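Dihydrofolate reductase (Enterococcus faecalis, PDB 4M7U) catalyses the NADPH-dependent reduction of 7,8-dihydrofolate to tetrahydrofolate, probably supplying folate cofactors for glycine, purine and DNA precursor synthesis. Local coordinates at residues A[37-42]-A[46-51]. Numbering follows the deposited sequence.
Sequences KFFKEK and NTLVLG. With NAP (NADP nicotinamide-adenine-dinucleotide phosphate), chain B.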
loop_
_atom_site.group_PDB
_atom_site.type_symbol
_atom_site.label_atom_id
_atom_site.label_comp_id
_atom_site.label_asym_id
_atom_site.label_seq_id
_atom_site.Cartn_x
_atom_site.Cartn_y
_atom_site.Cartn_z
ATOM N N LYS A 37 5.443 -9.728 -7.314
ATOM C CA LYS A 37 6.198 -10.688 -6.516
ATOM C C LYS A 37 6.912 -9.989 -5.349
ATOM O O LYS A 37 6.898 -10.485 -4.221
ATOM C CB LYS A 37 7.155 -11.512 -7.395
ATOM C CG LYS A 37 7.987 -12.507 -6.612
ATOM C CD LYS A 37 8.646 -13.569 -7.493
ATOM C CE LYS A 37 9.577 -12.972 -8.547
ATOM N NZ LYS A 37 8.915 -12.829 -9.889
ATOM N N PHE A 38 7.497 -8.820 -5.605
ATOM C CA PHE A 38 8.083 -8.029 -4.520
ATOM C C PHE A 38 7.014 -7.676 -3.467
ATOM O O PHE A 38 7.246 -7.749 -2.260
ATOM C CB PHE A 38 8.707 -6.747 -5.078
ATOM C CG PHE A 38 9.230 -5.809 -4.019
ATOM C CD1 PHE A 38 10.484 -6.005 -3.452
ATOM C CD2 PHE A 38 8.479 -4.724 -3.601
ATOM C CE1 PHE A 38 10.968 -5.144 -2.479
ATOM C CE2 PHE A 38 8.965 -3.849 -2.624
ATOM C CZ PHE A 38 10.205 -4.058 -2.067
ATOM N N PHE A 39 5.837 -7.304 -3.952
ATOM C CA PHE A 39 4.726 -6.901 -3.104
ATOM C C PHE A 39 4.294 -8.066 -2.216
ATOM O O PHE A 39 4.029 -7.900 -1.013
ATOM C CB PHE A 39 3.568 -6.440 -3.993
ATOM C CG PHE A 39 2.315 -6.080 -3.239
ATOM C CD1 PHE A 39 2.122 -4.791 -2.765
ATOM C CD2 PHE A 39 1.325 -7.024 -3.024
ATOM C CE1 PHE A 39 0.970 -4.452 -2.086
ATOM C CE2 PHE A 39 0.169 -6.692 -2.332
ATOM C CZ PHE A 39 -0.008 -5.405 -1.868
ATOM N N LYS A 40 4.213 -9.253 -2.800
ATOM C CA LYS A 40 3.811 -10.404 -2.004
ATOM C C LYS A 40 4.841 -10.722 -0.924
ATOM O O LYS A 40 4.476 -11.112 0.185
ATOM C CB LYS A 40 3.506 -11.618 -2.886
ATOM C CG LYS A 40 2.196 -11.468 -3.656
ATOM C CD LYS A 40 1.829 -12.744 -4.401
ATOM C CE LYS A 40 0.858 -12.473 -5.546
ATOM N NZ LYS A 40 0.617 -13.711 -6.345
ATOM N N GLU A 41 6.117 -10.527 -1.239
ATOM C CA GLU A 41 7.186 -10.762 -0.275
ATOM C C GLU A 41 7.045 -9.846 0.939
ATOM O O GLU A 41 7.269 -10.258 2.075
ATOM C CB GLU A 41 8.545 -10.537 -0.935
ATOM C CG GLU A 41 9.711 -10.453 0.044
ATOM C CD GLU A 41 10.426 -11.786 0.216
ATOM O OE1 GLU A 41 10.738 -12.433 -0.812
ATOM O OE2 GLU A 41 10.677 -12.183 1.378
ATOM N N LYS A 42 6.645 -8.603 0.689
ATOM C CA LYS A 42 6.535 -7.596 1.742
ATOM C C LYS A 42 5.263 -7.732 2.581
ATOM O O LYS A 42 5.216 -7.281 3.727
ATOM C CB LYS A 42 6.604 -6.188 1.134
ATOM C CG LYS A 42 7.994 -5.740 0.685
ATOM C CD LYS A 42 8.850 -5.326 1.892
ATOM C CE LYS A 42 10.130 -4.603 1.448
ATOM N NZ LYS A 42 11.394 -5.370 1.675
ATOM N N ASN A 46 1.976 -10.805 6.910
ATOM C CA ASN A 46 1.708 -9.532 7.585
ATOM C C ASN A 46 0.237 -9.119 7.480
ATOM O O ASN A 46 -0.632 -9.940 7.169
ATOM C CB ASN A 46 2.615 -8.419 7.045
ATOM C CG ASN A 46 4.050 -8.567 7.507
ATOM O OD1 ASN A 46 4.319 -8.711 8.707
ATOM N ND2 ASN A 46 4.982 -8.541 6.559
ATOM N N THR A 47 -0.039 -7.846 7.753
ATOM C CA THR A 47 -1.370 -7.306 7.541
ATOM C C THR A 47 -1.359 -6.301 6.390
ATOM O O THR A 47 -0.432 -5.497 6.258
ATOM C CB THR A 47 -1.939 -6.674 8.830
ATOM O OG1 THR A 47 -2.031 -7.690 9.836
ATOM C CG2 THR A 47 -3.333 -6.100 8.575
ATOM N N LEU A 48 -2.373 -6.375 5.538
ATOM C CA LEU A 48 -2.505 -5.455 4.421
ATOM C C LEU A 48 -3.787 -4.616 4.602
ATOM O O LEU A 48 -4.876 -5.176 4.792
ATOM C CB LEU A 48 -2.561 -6.246 3.111
ATOM C CG LEU A 48 -2.777 -5.403 1.852
ATOM C CD1 LEU A 48 -1.546 -4.525 1.587
ATOM C CD2 LEU A 48 -3.095 -6.280 0.648
ATOM N N VAL A 49 -3.654 -3.289 4.554
ATOM C CA VAL A 49 -4.797 -2.376 4.725
ATOM C C VAL A 49 -5.200 -1.779 3.385
ATOM O O VAL A 49 -4.369 -1.179 2.702
ATOM C CB VAL A 49 -4.468 -1.210 5.697
ATOM C CG1 VAL A 49 -5.679 -0.281 5.862
ATOM C CG2 VAL A 49 -4.029 -1.758 7.047
ATOM N N LEU A 50 -6.472 -1.936 3.014
ATOM C CA LEU A 50 -6.973 -1.434 1.733
ATOM C C LEU A 50 -8.266 -0.618 1.903
ATOM O O LEU A 50 -9.188 -1.047 2.603
ATOM C CB LEU A 50 -7.250 -2.601 0.779
ATOM C CG LEU A 50 -6.108 -3.534 0.383
ATOM C CD1 LEU A 50 -6.647 -4.678 -0.483
ATOM C CD2 LEU A 50 -5.070 -2.738 -0.384
ATOM N N GLY A 51 -8.344 0.545 1.251
ATOM C CA GLY A 51 -9.600 1.279 1.204
ATOM C C GLY A 51 -10.621 0.454 0.441
ATOM O O GLY A 51 -10.243 -0.442 -0.332
HETATM P PA NAP B . -9.482 3.996 -1.836
HETATM O O1A NAP B . -8.494 4.846 -0.980
HETATM O O2A NAP B . -8.920 2.625 -2.163
HETATM O O5B NAP B . -10.801 3.761 -1.025
HETATM C C5B NAP B . -11.554 4.850 -0.579
HETATM C C4B NAP B . -12.602 4.416 0.396
HETATM O O4B NAP B . -12.093 3.704 1.611
HETATM C C3B NAP B . -13.690 5.356 0.858
HETATM O O3B NAP B . -14.633 5.844 -0.022
HETATM C C2B NAP B . -14.157 4.698 2.101
HETATM O O2B NAP B . -15.103 3.695 2.029
HETATM C C1B NAP B . -12.794 4.426 2.702
HETATM N N9A NAP B . -12.033 5.027 3.752
HETATM C C8A NAP B . -10.885 5.682 3.569
HETATM N N7A NAP B . -10.536 6.276 4.816
HETATM C C5A NAP B . -11.541 5.974 5.737
HETATM C C6A NAP B . -11.695 6.309 7.088
HETATM N N6A NAP B . -10.693 7.107 7.746
HETATM N N1A NAP B . -12.774 5.873 7.732
HETATM C C2A NAP B . -13.722 5.105 7.103
HETATM N N3A NAP B . -13.572 4.773 5.758
HETATM C C4A NAP B . -12.481 5.218 5.115
HETATM O O3 NAP B . -9.909 4.748 -3.160
HETATM P PN NAP B . -9.058 5.855 -3.913
HETATM O O1N NAP B . -9.029 7.164 -3.063
HETATM O O2N NAP B . -7.641 5.407 -4.197
HETATM O O5D NAP B . -9.795 6.050 -5.301
HETATM C C5D NAP B . -10.501 4.942 -5.807
HETATM C C4D NAP B . -11.704 5.210 -6.692
HETATM O O4D NAP B . -12.134 6.606 -6.940
HETATM C C3D NAP B . -11.888 4.452 -8.007
HETATM O O3D NAP B . -12.873 3.571 -8.127
HETATM C C2D NAP B . -11.803 5.507 -9.074
HETATM O O2D NAP B . -12.326 5.296 -10.333
HETATM C C1D NAP B . -12.100 6.826 -8.392
HETATM N N1N NAP B . -11.792 8.139 -8.905
HETATM C C2N NAP B . -12.300 8.740 -10.128
HETATM C C3N NAP B . -11.969 10.198 -10.469
HETATM C C7N NAP B . -12.981 10.939 -11.265
HETATM O O7N NAP B . -14.165 10.741 -11.025
HETATM N N7N NAP B . -12.608 11.513 -12.516
HETATM C C4N NAP B . -10.821 10.937 -9.735
HETATM C C5N NAP B . -10.132 10.091 -8.630
HETATM C C6N NAP B . -10.556 8.637 -8.352
HETATM P P2B NAP B . -16.617 4.117 2.046
HETATM O O1X NAP B . -16.908 5.043 0.820
HETATM O O2X NAP B . -17.472 2.819 1.905
HETATM O O3X NAP B . -16.904 4.852 3.334
#
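F39 rests the far end of its ring against the isobutyl group of L48. The ring atom CZ does the touching. It lies 3.9 Å from L48 CD1 and 4.1 Å from L48 CD2, so both methyls of the leucine meet the same ring atom. The two side chains cross at about a right angle, and CD1 comes to the ring obliquely. In F39, CG is anti to the backbone N (chi1 176°), which extends the ring from the helix 33-43 to the strand 47-51. L48 points from the strand toward the helix and is buried. L63 and I13 also pack on F39, and V103 of the neighbouring strand packs on L48, so this pair belongs to a larger apolar layer.

A polar link lies at the other end of the contact. The amide ND2 of N46 donates a hydrogen bond to the backbone O of K42, with 3.1 Å between the two atoms. The bond is bent, with an angle of 143° at the hydrogen. The donor sits above the carbonyl plane of K42, 41° out of it. The other end of the same amide is also held, because OD1 accepts a hydrogen bond from the backbone N of V101. One side chain thus ties the last turn of the helix to the start of the strand 101-104, and its two bonds fix the rotation of the amide.

Further along, L48 bonds through its backbone to T67 and I69. At the end of the strand, G51 CA comes to 3.5 Å from O4B of the adenosine ribose of NADP. The arrangement is a helix packed on the central, mostly parallel sheet of the dihydrofolate reductase fold, with the C-terminal end of a strand opening onto the cofactor site.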